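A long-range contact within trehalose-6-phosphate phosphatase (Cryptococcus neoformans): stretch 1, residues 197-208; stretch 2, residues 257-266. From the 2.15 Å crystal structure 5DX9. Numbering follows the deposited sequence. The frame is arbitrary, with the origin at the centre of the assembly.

Stretch 1, residues 197-208: LMYENPDVDLIF
Stretch 2 (257-266) ELPDVELTIR

Pro202 O is the polar hub of the contact, accepting two hydrogen bonds from Thr264, from OG1 (2.8 Å) and from N (2.9 Å, angle 135°); the m rotamer of Thr264 (chi1 -61°) brings hydroxyl and amide to the same carbonyl. Separately, Tyr199 OH donates to Pro259 O (2.7 Å), which lies at the ring edge; chi1 179° (t) and chi2 88° carry the phenol there from a CB that points sideways. Val204 O lies 3.1 Å from Ile265 N, but the angle is too poor for a hydrogen bond.

Stretch 1 leaves its helix at Asn201 (phi/psi -127/70) and makes a type I turn, Asn201 to Val204, closed by Val204 N to Asn201 O (3.2 Å); Pro202 (-67/-8) suits the turn's second position. From Pro202 to Asp205 and Leu263 to Ile265 the chains run in the same direction, with Pro202 CA 4.6 Å from Leu263 CA and Asp205 CA 4.5 Å from Ile265 CA.

Val261 (-118/149; chi1 79°, p) points toward stretch 1, and its branching serves two neighbours: CG2 lies 3.2 Å from Pro202 CG, CG1 4.1 Å from Tyr199 CD1. Leu263 (m, t) is long enough to bring CD2 to Met198 O (3.7 Å). Buried Ile265 (t, p) bends its end nearer than its sideways CB, offering apolar surface: CG1 lies 3.9 Å from Ile207 CD1. Together the stretches bury 616 Å².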

ATOM      1  N   LEU A 197     -10.544  -2.414  -4.339  1.00 47.71           N
ATOM      2  CA  LEU A 197     -10.332  -3.840  -4.557  1.00 50.45           C
ATOM      3  C   LEU A 197     -11.392  -4.694  -3.864  1.00 50.77           C
ATOM      4  O   LEU A 197     -11.822  -5.711  -4.407  1.00 53.49           O
ATOM      5  CB  LEU A 197      -8.940  -4.254  -4.079  1.00 50.03           C
ATOM      6  CG  LEU A 197      -7.774  -3.598  -4.818  1.00 49.23           C
ATOM      7  CD1 LEU A 197      -6.486  -4.355  -4.556  1.00 47.86           C
ATOM      8  CD2 LEU A 197      -8.068  -3.522  -6.303  1.00 50.69           C
HETATM    9  N   MSE A 198     -11.807  -4.294  -2.666  1.00 49.59           N
HETATM   10  CA  MSE A 198     -12.864  -5.019  -1.967  1.00 51.57           C
HETATM   11  C   MSE A 198     -14.195  -4.892  -2.707  1.00 51.29           C
HETATM   12  O   MSE A 198     -14.938  -5.866  -2.829  1.00 51.69           O
HETATM   13  CB  MSE A 198     -13.005  -4.525  -0.522  1.00 46.85           C
HETATM   14  CG  MSE A 198     -11.964  -5.107   0.431  1.00 51.03           C
HETATM   15 SE   MSE A 198     -12.152  -4.524   2.293  1.00 56.74          SE
HETATM   16  CE  MSE A 198     -11.978  -2.595   2.042  1.00 48.68           C
ATOM     17  N   TYR A 199     -14.487  -3.695  -3.208  1.00 49.96           N
ATOM     18  CA  TYR A 199     -15.714  -3.477  -3.965  1.00 52.79           C
ATOM     19  C   TYR A 199     -15.722  -4.321  -5.234  1.00 53.91           C
ATOM     20  O   TYR A 199     -16.757  -4.854  -5.627  1.00 55.39           O
ATOM     21  CB  TYR A 199     -15.887  -1.999  -4.318  1.00 52.21           C
ATOM     22  CG  TYR A 199     -17.137  -1.722  -5.125  1.00 53.72           C
ATOM     23  CD1 TYR A 199     -18.347  -1.465  -4.498  1.00 53.89           C
ATOM     24  CD2 TYR A 199     -17.109  -1.733  -6.514  1.00 53.69           C
ATOM     25  CE1 TYR A 199     -19.494  -1.219  -5.227  1.00 55.55           C
ATOM     26  CE2 TYR A 199     -18.253  -1.488  -7.253  1.00 56.45           C
ATOM     27  CZ  TYR A 199     -19.442  -1.233  -6.604  1.00 56.56           C
ATOM     28  OH  TYR A 199     -20.586  -0.987  -7.329  1.00 57.68           O
ATOM     29  N   GLU A 200     -14.558  -4.443  -5.867  1.00 54.31           N
ATOM     30  CA  GLU A 200     -14.429  -5.226  -7.090  1.00 53.86           C
ATOM     31  C   GLU A 200     -14.611  -6.716  -6.841  1.00 55.25           C
ATOM     32  O   GLU A 200     -15.059  -7.447  -7.723  1.00 55.65           O
ATOM     33  CB  GLU A 200     -13.065  -4.995  -7.737  1.00 55.97           C
ATOM     34  CG  GLU A 200     -12.853  -3.626  -8.345  1.00 52.71           C
ATOM     35  CD  GLU A 200     -11.485  -3.503  -8.991  1.00 60.18           C
ATOM     36  OE1 GLU A 200     -11.062  -2.367  -9.292  1.00 61.85           O
ATOM     37  OE2 GLU A 200     -10.832  -4.551  -9.194  1.00 63.54           O
ATOM     38  N   ASN A 201     -14.251  -7.166  -5.642  1.00 55.04           N
ATOM     39  CA  ASN A 201     -14.231  -8.593  -5.342  1.00 52.58           C
ATOM     40  C   ASN A 201     -15.028  -8.944  -4.096  1.00 53.49           C
ATOM     41  O   ASN A 201     -14.458  -9.317  -3.070  1.00 55.89           O
ATOM     42  CB  ASN A 201     -12.792  -9.072  -5.186  1.00 52.85           C
ATOM     43  CG  ASN A 201     -11.948  -8.771  -6.405  1.00 52.63           C
ATOM     44  OD1 ASN A 201     -11.397  -7.677  -6.536  1.00 52.93           O
ATOM     45  ND2 ASN A 201     -11.848  -9.737  -7.310  1.00 48.12           N
ATOM     46  N   PRO A 202     -16.359  -8.834  -4.191  1.00 55.40           N
ATOM     47  CA  PRO A 202     -17.291  -9.053  -3.080  1.00 53.32           C
ATOM     48  C   PRO A 202     -17.332 -10.504  -2.620  1.00 52.57           C
ATOM     49  O   PRO A 202     -17.963 -10.803  -1.607  1.00 53.95           O
ATOM     50  CB  PRO A 202     -18.649  -8.641  -3.669  1.00 55.31           C
ATOM     51  CG  PRO A 202     -18.333  -7.874  -4.911  1.00 55.70           C
ATOM     52  CD  PRO A 202     -17.058  -8.448  -5.427  1.00 56.26           C
ATOM     53  N   ASP A 203     -16.674 -11.392  -3.356  1.00 52.64           N
ATOM     54  CA  ASP A 203     -16.691 -12.812  -3.025  1.00 52.31           C
ATOM     55  C   ASP A 203     -15.463 -13.224  -2.222  1.00 52.16           C
ATOM     56  O   ASP A 203     -15.294 -14.397  -1.890  1.00 51.87           O
ATOM     57  CB  ASP A 203     -16.794 -13.653  -4.299  1.00 53.42           C
ATOM     58  CG  ASP A 203     -15.698 -13.336  -5.299  1.00 59.46           C
ATOM     59  OD1 ASP A 203     -15.309 -14.254  -6.053  1.00 61.03           O
ATOM     60  OD2 ASP A 203     -15.226 -12.177  -5.331  1.00 55.15           O
ATOM     61  N   VAL A 204     -14.605 -12.256  -1.917  1.00 54.66           N
ATOM     62  CA  VAL A 204     -13.416 -12.511  -1.112  1.00 51.65           C
ATOM     63  C   VAL A 204     -13.796 -12.955   0.296  1.00 49.33           C
ATOM     64  O   VAL A 204     -14.635 -12.330   0.945  1.00 48.29           O
ATOM     65  CB  VAL A 204     -12.519 -11.263  -1.032  1.00 50.41           C
ATOM     66  CG1 VAL A 204     -11.464 -11.431   0.050  1.00 45.81           C
ATOM     67  CG2 VAL A 204     -11.877 -10.993  -2.376  1.00 49.82           C
ATOM     68  N   ASP A 205     -13.185 -14.039   0.764  1.00 50.99           N
ATOM     69  CA  ASP A 205     -13.461 -14.551   2.104  1.00 52.43           C
ATOM     70  C   ASP A 205     -12.183 -14.681   2.931  1.00 52.19           C
ATOM     71  O   ASP A 205     -12.211 -15.154   4.067  1.00 53.10           O
ATOM     72  CB  ASP A 205     -14.190 -15.899   2.028  1.00 53.95           C
ATOM     73  CG  ASP A 205     -13.450 -16.917   1.186  1.00 56.24           C
ATOM     74  OD1 ASP A 205     -12.546 -16.514   0.428  1.00 57.83           O
ATOM     75  OD2 ASP A 205     -13.776 -18.121   1.278  1.00 61.25           O
ATOM     76  N   LEU A 206     -11.063 -14.262   2.353  1.00 50.42           N
ATOM     77  CA  LEU A 206      -9.811 -14.154   3.096  1.00 48.21           C
ATOM     78  C   LEU A 206      -9.019 -12.965   2.579  1.00 48.26           C
ATOM     79  O   LEU A 206      -8.700 -12.895   1.392  1.00 48.63           O
ATOM     80  CB  LEU A 206      -8.976 -15.427   2.975  1.00 47.51           C
ATOM     81  CG  LEU A 206      -7.669 -15.428   3.770  1.00 46.12           C
ATOM     82  CD1 LEU A 206      -7.944 -15.596   5.255  1.00 46.80           C
ATOM     83  CD2 LEU A 206      -6.722 -16.505   3.277  1.00 48.92           C
ATOM     84  N   ILE A 207      -8.708 -12.028   3.467  1.00 47.65           N
ATOM     85  CA  ILE A 207      -7.897 -10.880   3.089  1.00 44.11           C
ATOM     86  C   ILE A 207      -6.591 -10.846   3.871  1.00 44.97           C
ATOM     87  O   ILE A 207      -6.589 -10.891   5.101  1.00 41.35           O
ATOM     88  CB  ILE A 207      -8.644  -9.550   3.310  1.00 43.71           C
ATOM     89  CG1 ILE A 207      -9.865  -9.461   2.393  1.00 42.75           C
ATOM     90  CG2 ILE A 207      -7.717  -8.372   3.048  1.00 45.31           C
ATOM     91  CD1 ILE A 207     -10.633  -8.165   2.531  1.00 42.73           C
ATOM     92  N   PHE A 208      -5.481 -10.782   3.145  1.00 40.80           N
ATOM     93  CA  PHE A 208      -4.190 -10.534   3.764  1.00 42.34           C
ATOM     94  C   PHE A 208      -3.646  -9.198   3.276  1.00 43.45           C
ATOM     95  O   PHE A 208      -3.690  -8.901   2.082  1.00 41.81           O
ATOM     96  CB  PHE A 208      -3.196 -11.654   3.460  1.00 40.89           C
ATOM     97  CG  PHE A 208      -1.850 -11.442   4.087  1.00 42.81           C
ATOM     98  CD1 PHE A 208      -1.601 -11.863   5.383  1.00 42.79           C
ATOM     99  CD2 PHE A 208      -0.839 -10.797   3.392  1.00 44.80           C
ATOM    100  CE1 PHE A 208      -0.366 -11.662   5.967  1.00 40.01           C
ATOM    101  CE2 PHE A 208       0.399 -10.591   3.971  1.00 44.78           C
ATOM    102  CZ  PHE A 208       0.634 -11.023   5.263  1.00 44.44           C
ATOM    103  N   GLU A 257     -24.999   4.139 -12.015  1.00 76.84           N
ATOM    104  CA  GLU A 257     -25.478   2.788 -12.280  1.00 78.66           C
ATOM    105  C   GLU A 257     -24.893   1.774 -11.300  1.00 75.67           C
ATOM    106  O   GLU A 257     -25.459   0.700 -11.101  1.00 73.79           O
ATOM    107  CB  GLU A 257     -25.148   2.378 -13.718  1.00 83.39           C
ATOM    108  CG  GLU A 257     -26.001   1.232 -14.252  1.00 87.96           C
ATOM    109  CD  GLU A 257     -25.174   0.063 -14.764  1.00 93.10           C
ATOM    110  OE1 GLU A 257     -25.709  -0.741 -15.559  1.00 92.15           O
ATOM    111  OE2 GLU A 257     -23.993  -0.055 -14.369  1.00 88.97           O
ATOM    112  N   LEU A 258     -23.762   2.118 -10.689  1.00 74.54           N
ATOM    113  CA  LEU A 258     -23.080   1.210  -9.769  1.00 68.26           C
ATOM    114  C   LEU A 258     -23.903   0.954  -8.513  1.00 68.17           C
ATOM    115  O   LEU A 258     -24.288   1.892  -7.812  1.00 68.98           O
ATOM    116  CB  LEU A 258     -21.704   1.759  -9.389  1.00 69.06           C
ATOM    117  CG  LEU A 258     -20.554   1.437 -10.346  1.00 67.15           C
ATOM    118  CD1 LEU A 258     -20.875   1.903 -11.751  1.00 74.48           C
ATOM    119  CD2 LEU A 258     -19.252   2.053  -9.862  1.00 66.43           C
ATOM    120  N   PRO A 259     -24.173  -0.327  -8.227  1.00 65.86           N
ATOM    121  CA  PRO A 259     -24.959  -0.756  -7.069  1.00 62.28           C
ATOM    122  C   PRO A 259     -24.116  -0.920  -5.811  1.00 62.92           C
ATOM    123  O   PRO A 259     -22.889  -0.995  -5.890  1.00 60.73           O
ATOM    124  CB  PRO A 259     -25.508  -2.108  -7.518  1.00 64.22           C
ATOM    125  CG  PRO A 259     -24.411  -2.659  -8.370  1.00 62.99           C
ATOM    126  CD  PRO A 259     -23.790  -1.469  -9.076  1.00 66.95           C
ATOM    127  N   ASP A 260     -24.779  -0.967  -4.659  1.00 63.59           N
ATOM    128  CA  ASP A 260     -24.121  -1.354  -3.421  1.00 60.06           C
ATOM    129  C   ASP A 260     -23.867  -2.852  -3.472  1.00 59.38           C
ATOM    130  O   ASP A 260     -24.651  -3.595  -4.062  1.00 61.67           O
ATOM    131  CB  ASP A 260     -24.974  -0.992  -2.203  1.00 57.39           C
ATOM    132  CG  ASP A 260     -25.138   0.502  -2.030  1.00 57.88           C
ATOM    133  OD1 ASP A 260     -24.835   1.250  -2.983  1.00 60.82           O
ATOM    134  OD2 ASP A 260     -25.574   0.931  -0.942  1.00 60.77           O
ATOM    135  N   VAL A 261     -22.779  -3.301  -2.863  1.00 56.17           N
ATOM    136  CA  VAL A 261     -22.456  -4.720  -2.891  1.00 57.48           C
ATOM    137  C   VAL A 261     -22.454  -5.329  -1.493  1.00 58.69           C
ATOM    138  O   VAL A 261     -22.148  -4.654  -0.508  1.00 57.65           O
ATOM    139  CB  VAL A 261     -21.089  -4.972  -3.551  1.00 57.00           C
ATOM    140  CG1 VAL A 261     -19.967  -4.686  -2.571  1.00 57.11           C
ATOM    141  CG2 VAL A 261     -21.001  -6.400  -4.045  1.00 59.15           C
ATOM    142  N   GLU A 262     -22.812  -6.606  -1.411  1.00 58.49           N
ATOM    143  CA  GLU A 262     -22.695  -7.353  -0.166  1.00 58.97           C
ATOM    144  C   GLU A 262     -21.354  -8.065  -0.113  1.00 59.23           C
ATOM    145  O   GLU A 262     -21.051  -8.894  -0.972  1.00 61.25           O
ATOM    146  CB  GLU A 262     -23.830  -8.365  -0.021  1.00 63.19           C
ATOM    147  CG  GLU A 262     -25.014  -7.866   0.783  1.00 65.53           C
ATOM    148  CD  GLU A 262     -25.994  -8.974   1.115  1.00 73.57           C
ATOM    149  OE1 GLU A 262     -27.210  -8.693   1.181  1.00 75.80           O
ATOM    150  OE2 GLU A 262     -25.545 -10.125   1.314  1.00 70.24           O
ATOM    151  N   LEU A 263     -20.548  -7.739   0.893  1.00 59.46           N
ATOM    152  CA  LEU A 263     -19.232  -8.352   1.036  1.00 59.66           C
ATOM    153  C   LEU A 263     -19.326  -9.715   1.711  1.00 55.48           C
ATOM    154  O   LEU A 263     -20.114  -9.911   2.634  1.00 56.55           O
ATOM    155  CB  LEU A 263     -18.295  -7.440   1.831  1.00 54.44           C
ATOM    156  CG  LEU A 263     -18.012  -6.067   1.223  1.00 55.83           C
ATOM    157  CD1 LEU A 263     -16.986  -5.312   2.059  1.00 55.83           C
ATOM    158  CD2 LEU A 263     -17.542  -6.210  -0.217  1.00 51.52           C
ATOM    159  N   THR A 264     -18.510 -10.653   1.244  1.00 53.67           N
ATOM    160  CA  THR A 264     -18.457 -11.983   1.833  1.00 52.70           C
ATOM    161  C   THR A 264     -17.537 -11.993   3.047  1.00 54.09           C
ATOM    162  O   THR A 264     -17.739 -12.757   3.991  1.00 51.91           O
ATOM    163  CB  THR A 264     -17.965 -13.027   0.812  1.00 53.80           C
ATOM    164  OG1 THR A 264     -18.868 -13.072  -0.299  1.00 54.55           O
ATOM    165  CG2 THR A 264     -17.868 -14.407   1.454  1.00 49.44           C
ATOM    166  N   ILE A 265     -16.528 -11.129   3.015  1.00 51.03           N
ATOM    167  CA  ILE A 265     -15.500 -11.101   4.050  1.00 50.47           C
ATOM    168  C   ILE A 265     -16.065 -10.796   5.436  1.00 45.98           C
ATOM    169  O   ILE A 265     -16.936  -9.942   5.586  1.00 49.04           O
ATOM    170  CB  ILE A 265     -14.407 -10.062   3.721  1.00 45.89           C
ATOM    171  CG1 ILE A 265     -13.228 -10.212   4.676  1.00 43.45           C
ATOM    172  CG2 ILE A 265     -14.975  -8.650   3.772  1.00 46.30           C
ATOM    173  CD1 ILE A 265     -12.529 -11.545   4.561  1.00 45.95           C
ATOM    174  N   ARG A 266     -15.568 -11.517   6.436  1.00 46.75           N
ATOM    175  CA  ARG A 266     -15.849 -11.219   7.837  1.00 50.34           C
ATOM    176  C   ARG A 266     -14.528 -11.011   8.578  1.00 46.41           C
ATOM    177  O   ARG A 266     -13.489 -11.521   8.152  1.00 45.83           O
ATOM    178  CB  ARG A 266     -16.668 -12.340   8.489  1.00 48.97           C
ATOM    179  CG  ARG A 266     -18.120 -12.391   8.040  1.00 50.83           C
ATOM    180  CD  ARG A 266     -18.817 -11.068   8.305  1.00 53.25           C
ATOM    181  NE  ARG A 266     -20.199 -11.056   7.833  1.00 55.97           N
ATOM    182  CZ  ARG A 266     -20.557 -10.873   6.565  1.00 59.41           C
ATOM    183  NH1 ARG A 266     -19.633 -10.697   5.628  1.00 57.86           N
ATOM    184  NH2 ARG A 266     -21.840 -10.873   6.232  1.00 59.68           N
TER